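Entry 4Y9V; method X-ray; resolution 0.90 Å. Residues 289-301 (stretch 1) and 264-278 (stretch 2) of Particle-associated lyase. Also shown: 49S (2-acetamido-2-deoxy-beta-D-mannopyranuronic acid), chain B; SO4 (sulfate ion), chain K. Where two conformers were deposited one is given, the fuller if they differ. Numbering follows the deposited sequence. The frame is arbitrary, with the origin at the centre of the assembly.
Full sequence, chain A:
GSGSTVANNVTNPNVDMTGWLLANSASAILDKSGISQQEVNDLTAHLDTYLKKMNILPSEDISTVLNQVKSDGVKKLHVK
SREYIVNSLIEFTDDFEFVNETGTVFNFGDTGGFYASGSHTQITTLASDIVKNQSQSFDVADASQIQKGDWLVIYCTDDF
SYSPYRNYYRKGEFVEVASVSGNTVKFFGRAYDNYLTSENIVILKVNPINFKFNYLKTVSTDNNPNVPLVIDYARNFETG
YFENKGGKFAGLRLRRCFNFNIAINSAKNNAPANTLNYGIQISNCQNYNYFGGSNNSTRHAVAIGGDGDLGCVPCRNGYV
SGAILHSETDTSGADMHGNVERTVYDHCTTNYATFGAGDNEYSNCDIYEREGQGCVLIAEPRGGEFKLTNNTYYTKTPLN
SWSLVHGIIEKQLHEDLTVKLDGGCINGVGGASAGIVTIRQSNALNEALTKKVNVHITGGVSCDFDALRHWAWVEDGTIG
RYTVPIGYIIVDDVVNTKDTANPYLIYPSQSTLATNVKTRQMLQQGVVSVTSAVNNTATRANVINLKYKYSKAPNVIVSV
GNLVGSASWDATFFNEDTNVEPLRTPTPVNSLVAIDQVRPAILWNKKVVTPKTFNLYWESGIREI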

# COMPACT_ATOMS: atom_id res chain seq x y z
N ASN A 289 -8.19 -10.65 -7.17
CA ASN A 289 -8.04 -9.95 -5.94
C ASN A 289 -8.95 -10.57 -4.86
O ASN A 289 -10.01 -11.14 -5.16
CB ASN A 289 -8.40 -8.50 -6.11
CG ASN A 289 -7.68 -7.86 -7.28
OD1 ASN A 289 -8.31 -7.63 -8.36
ND2 ASN A 289 -6.47 -7.54 -7.11
N TYR A 290 -8.50 -10.37 -3.64
CA TYR A 290 -9.27 -10.77 -2.43
C TYR A 290 -9.14 -9.63 -1.46
O TYR A 290 -8.14 -9.53 -0.74
CB TYR A 290 -8.71 -12.07 -1.90
CG TYR A 290 -9.44 -12.74 -0.76
CD1 TYR A 290 -10.69 -12.36 -0.32
CD2 TYR A 290 -8.86 -13.84 -0.13
CE1 TYR A 290 -11.32 -13.03 0.72
CE2 TYR A 290 -9.48 -14.53 0.88
CZ TYR A 290 -10.74 -14.12 1.30
OH TYR A 290 -11.41 -14.80 2.29
N PHE A 291 -10.11 -8.73 -1.48
CA PHE A 291 -10.12 -7.48 -0.73
C PHE A 291 -10.90 -7.70 0.57
O PHE A 291 -12.07 -7.33 0.70
CB PHE A 291 -10.68 -6.33 -1.55
CG PHE A 291 -9.85 -5.82 -2.69
CD1 PHE A 291 -8.84 -4.91 -2.47
CD2 PHE A 291 -9.99 -6.23 -4.01
CE1 PHE A 291 -8.07 -4.42 -3.43
CE2 PHE A 291 -9.21 -5.70 -5.01
CZ PHE A 291 -8.19 -4.81 -4.70
N GLY A 292 -10.24 -8.27 1.53
CA GLY A 292 -10.67 -8.40 2.86
C GLY A 292 -11.38 -9.72 3.17
O GLY A 292 -12.27 -10.16 2.45
N GLY A 293 -11.00 -10.33 4.27
CA GLY A 293 -11.63 -11.54 4.69
C GLY A 293 -10.81 -12.31 5.71
O GLY A 293 -9.84 -11.79 6.27
N SER A 294 -11.25 -13.52 5.99
CA SER A 294 -10.58 -14.41 6.91
C SER A 294 -10.85 -15.84 6.48
O SER A 294 -11.95 -16.17 6.03
CB SER A 294 -11.11 -14.22 8.34
OG SER A 294 -10.46 -15.05 9.29
N ASN A 295 -9.82 -16.67 6.62
CA ASN A 295 -9.96 -18.07 6.36
C ASN A 295 -9.04 -18.84 7.31
O ASN A 295 -7.94 -18.39 7.63
CB ASN A 295 -9.58 -18.46 4.91
CG ASN A 295 -10.45 -17.75 3.89
OD1 ASN A 295 -10.04 -16.68 3.42
ND2 ASN A 295 -11.61 -18.31 3.61
N ASN A 296 -9.55 -20.01 7.72
CA ASN A 296 -8.87 -20.94 8.62
C ASN A 296 -8.91 -22.34 8.01
O ASN A 296 -9.91 -22.74 7.40
CB ASN A 296 -9.55 -20.95 9.98
CG ASN A 296 -9.38 -19.64 10.70
OD1 ASN A 296 -8.31 -19.05 10.67
ND2 ASN A 296 -10.40 -19.21 11.40
N SER A 297 -7.83 -23.09 8.19
CA SER A 297 -7.75 -24.42 7.62
C SER A 297 -6.83 -25.31 8.42
O SER A 297 -5.91 -24.84 9.10
CB SER A 297 -7.21 -24.27 6.18
OG SER A 297 -7.07 -25.54 5.57
N THR A 298 -6.97 -26.64 8.25
CA THR A 298 -5.97 -27.55 8.76
C THR A 298 -4.58 -27.21 8.23
O THR A 298 -3.61 -27.26 8.98
CB THR A 298 -6.33 -29.01 8.41
OG1 THR A 298 -7.59 -29.28 9.02
CG2 THR A 298 -5.28 -29.99 8.87
N ARG A 299 -4.49 -26.92 6.93
CA ARG A 299 -3.25 -26.49 6.29
C ARG A 299 -3.48 -25.07 5.74
O ARG A 299 -4.01 -24.23 6.44
CB ARG A 299 -2.68 -27.53 5.32
CG ARG A 299 -2.43 -28.87 5.99
CD ARG A 299 -1.70 -29.88 5.13
NE ARG A 299 -0.36 -29.43 4.80
CZ ARG A 299 0.08 -29.02 3.64
NH1 ARG A 299 -0.68 -28.98 2.56
NH2 ARG A 299 1.36 -28.61 3.53
N HIS A 300 -3.02 -24.78 4.53
CA HIS A 300 -3.08 -23.39 4.06
C HIS A 300 -4.54 -22.89 4.06
O HIS A 300 -5.45 -23.56 3.58
CB HIS A 300 -2.49 -23.25 2.67
CG HIS A 300 -1.12 -23.78 2.52
ND1 HIS A 300 -0.06 -23.42 3.29
CD2 HIS A 300 -0.60 -24.64 1.59
CE1 HIS A 300 1.06 -24.02 2.90
NE2 HIS A 300 0.75 -24.78 1.88
N ALA A 301 -4.71 -21.66 4.55
CA ALA A 301 -6.01 -21.01 4.54
C ALA A 301 -6.39 -20.53 3.14
O ALA A 301 -7.49 -20.77 2.68
CB ALA A 301 -6.03 -19.91 5.57
C8 49S B . 0.38 -26.61 -6.94
C7 49S B . -0.64 -27.09 -5.93
O7 49S B . -1.49 -26.31 -5.45
N2 49S B . -0.58 -28.38 -5.58
C2 49S B . -1.43 -28.99 -4.58
C3 49S B . -2.51 -29.89 -5.19
O3 49S B . -3.34 -29.15 -6.09
C1 49S B . -0.59 -29.82 -3.63
O1 49S B . 0.45 -29.08 -3.06
O5 49S B . 0.04 -30.87 -4.36
C5 49S B . -0.93 -31.81 -4.85
C6 49S B . -0.19 -32.96 -5.50
O6A 49S B . 0.77 -32.70 -6.25
O6B 49S B . -0.62 -34.12 -5.25
C4 49S B . -1.89 -31.13 -5.83
O4 49S B . -2.84 -32.16 -6.10
S SO4 K . 1.86 -27.64 0.02
O1 SO4 K . 2.35 -27.87 -1.33
O2 SO4 K . 2.50 -26.43 0.57
O3 SO4 K . 2.22 -28.82 0.81
O4 SO4 K . 0.39 -27.44 0.11
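Stretch 2 (264-278) INSAKNNAPANTLNY

Where two neighbouring segments share little regular sheet, side chains can take over the pairing of the backbones, and residues 264-278 on 289-301 of this lyase are a clear example. The shortest hydrogen bond between the stretches joins Ser297 OG to the carbonyl Asn277 O at 2.6 Å, and the same oxygen receives a weak bond from Arg299 N at 3.3 Å. Nearby, Thr298 OG1 donates to Ala271 O at 2.8 Å, and Arg299 NH1 reaches Leu276 O at 2.9 Å, near the plane of the guanidinium. Further along, the two amide hydrogens of Asn295 are shared out: ND2 donates to Asn265 OD1 at 2.9 Å and, almost straight, to Ala267 O at 3.0 Å. Asn265 ND2 in turn donates to Tyr290 OH at 3.0 Å, and that hydroxyl donates to Asn295 OD1 at 2.6 Å, closing a ring of three side chains.

Stretch 2 is mostly loop, with a weakly bonded strand about Lys268 and Asn269. It runs parallel to the strand that ends at Ser297, Ser297 pairing with Asn269 at a CA-CA distance of 4.6 Å. Thr298 N donates to Asn269 O at 3.0 Å, and Ser297 CA lies 3.1 Å from the same oxygen. The chain then loops out and returns, so that Asn277 and Tyr278 lie beside Arg299 and His300. Asn277 braces this loop: its ND2 donates to Asn269 OD1 and Pro272 O, while its OD1 accepts from Asn274 N.

Packing completes the contact. Thr298 CB sits 3.9 Å from Asn277 CB, and Gly293 CA lies 4.1 Å from Ile264 CG1. The rings of His300 and Tyr278 are nearly parallel but slid apart, centroids 5.7 Å from each other; sulfate links their outer ends, accepting from His300 NE2 and Tyr278 OH, each at 2.7 Å from a sulfate oxygen, O2 and O4 respectively.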

# COMPACT_ATOMS: atom_id res chain seq x y z
N ILE A 264 -16.11 -11.65 0.54
CA ILE A 264 -15.91 -12.21 1.88
C ILE A 264 -16.77 -13.46 1.99
O ILE A 264 -17.87 -13.62 1.39
CB ILE A 264 -16.21 -11.16 2.95
CG1 ILE A 264 -15.68 -11.57 4.32
CG2 ILE A 264 -17.66 -10.79 2.98
CD1 ILE A 264 -15.58 -10.44 5.32
N ASN A 265 -16.30 -14.44 2.75
CA ASN A 265 -16.76 -15.83 2.75
C ASN A 265 -16.35 -16.50 4.05
O ASN A 265 -15.60 -15.95 4.87
CB ASN A 265 -16.16 -16.58 1.54
CG ASN A 265 -14.64 -16.62 1.64
OD1 ASN A 265 -14.07 -17.46 2.35
ND2 ASN A 265 -13.99 -15.68 0.98
N SER A 266 -16.85 -17.71 4.24
CA SER A 266 -16.50 -18.64 5.29
C SER A 266 -16.04 -19.98 4.67
O SER A 266 -16.50 -21.05 5.06
CB SER A 266 -17.67 -18.82 6.31
OG SER A 266 -18.09 -17.57 6.84
N ALA A 267 -15.11 -19.93 3.70
CA ALA A 267 -14.52 -21.13 3.15
C ALA A 267 -13.46 -21.65 4.11
O ALA A 267 -12.66 -20.87 4.66
CB ALA A 267 -13.89 -20.84 1.79
N LYS A 268 -13.44 -22.96 4.32
CA LYS A 268 -12.60 -23.56 5.35
C LYS A 268 -12.28 -25.01 5.00
O LYS A 268 -12.92 -25.63 4.14
CB LYS A 268 -13.23 -23.48 6.71
CG LYS A 268 -14.54 -24.21 6.80
CD LYS A 268 -15.22 -24.07 8.15
CE LYS A 268 -15.80 -22.80 8.47
NZ LYS A 268 -16.98 -22.39 7.68
N ASN A 269 -11.30 -25.57 5.71
CA ASN A 269 -11.07 -26.99 5.75
C ASN A 269 -10.69 -27.36 7.18
O ASN A 269 -9.91 -26.67 7.80
CB ASN A 269 -9.93 -27.42 4.79
CG ASN A 269 -9.71 -28.91 4.84
OD1 ASN A 269 -8.91 -29.41 5.64
ND2 ASN A 269 -10.39 -29.65 3.96
N ASN A 270 -11.24 -28.49 7.67
CA ASN A 270 -10.97 -28.93 9.02
C ASN A 270 -10.71 -30.42 9.08
O ASN A 270 -10.83 -31.02 10.16
CB ASN A 270 -12.12 -28.55 9.97
CG ASN A 270 -12.36 -27.06 10.02
OD1 ASN A 270 -11.73 -26.39 10.90
ND2 ASN A 270 -13.13 -26.56 9.18
N ALA A 271 -10.32 -31.02 7.96
CA ALA A 271 -10.16 -32.45 7.87
C ALA A 271 -8.78 -32.85 8.40
O ALA A 271 -7.88 -32.05 8.51
CB ALA A 271 -10.31 -32.87 6.41
N PRO A 272 -8.61 -34.16 8.68
CA PRO A 272 -7.27 -34.66 8.98
C PRO A 272 -6.32 -34.30 7.89
O PRO A 272 -6.66 -34.25 6.69
CB PRO A 272 -7.49 -36.18 9.09
CG PRO A 272 -8.93 -36.31 9.54
CD PRO A 272 -9.64 -35.21 8.77
N ALA A 273 -5.06 -34.07 8.25
CA ALA A 273 -4.07 -33.65 7.26
C ALA A 273 -3.90 -34.63 6.14
O ALA A 273 -3.79 -35.86 6.33
CB ALA A 273 -2.76 -33.39 8.02
N ASN A 274 -3.83 -34.09 4.93
CA ASN A 274 -3.60 -34.80 3.71
C ASN A 274 -2.67 -33.94 2.83
O ASN A 274 -1.97 -33.06 3.33
CB ASN A 274 -4.92 -35.27 3.07
CG ASN A 274 -5.87 -34.13 2.73
OD1 ASN A 274 -5.50 -33.17 2.03
ND2 ASN A 274 -7.10 -34.22 3.18
N THR A 275 -2.66 -34.14 1.51
CA THR A 275 -1.80 -33.39 0.63
C THR A 275 -2.29 -31.97 0.35
O THR A 275 -1.51 -31.15 -0.19
CB THR A 275 -1.57 -34.17 -0.71
OG1 THR A 275 -2.85 -34.54 -1.28
CG2 THR A 275 -0.72 -35.40 -0.50
N LEU A 276 -3.54 -31.67 0.65
CA LEU A 276 -4.10 -30.35 0.42
C LEU A 276 -4.47 -29.74 1.78
O LEU A 276 -3.61 -29.25 2.50
CB LEU A 276 -5.22 -30.34 -0.62
CG LEU A 276 -4.80 -30.50 -2.11
CD1 LEU A 276 -4.34 -31.90 -2.45
CD2 LEU A 276 -5.94 -30.05 -3.03
N ASN A 277 -5.79 -29.75 2.09
CA ASN A 277 -6.39 -29.09 3.25
C ASN A 277 -6.31 -27.57 3.12
O ASN A 277 -5.60 -26.88 3.83
CB ASN A 277 -5.77 -29.45 4.61
CG ASN A 277 -5.70 -30.93 4.90
OD1 ASN A 277 -4.61 -31.49 4.82
ND2 ASN A 277 -6.81 -31.53 5.28
N TYR A 278 -7.09 -27.05 2.16
CA TYR A 278 -7.05 -25.64 1.81
C TYR A 278 -8.41 -25.01 2.10
O TYR A 278 -9.45 -25.59 1.79
CB TYR A 278 -6.69 -25.45 0.34
CG TYR A 278 -5.39 -26.11 -0.08
CD1 TYR A 278 -4.32 -26.30 0.78
CD2 TYR A 278 -5.21 -26.51 -1.39
CE1 TYR A 278 -3.12 -26.86 0.34
CE2 TYR A 278 -4.01 -27.03 -1.85
CZ TYR A 278 -2.96 -27.20 -0.98
OH TYR A 278 -1.80 -27.73 -1.50
O HOH W 1 -13.51 -14.23 4.10
O HOH W 2 -12.41 -20.13 7.26
O HOH W 3 -11.75 -23.85 9.74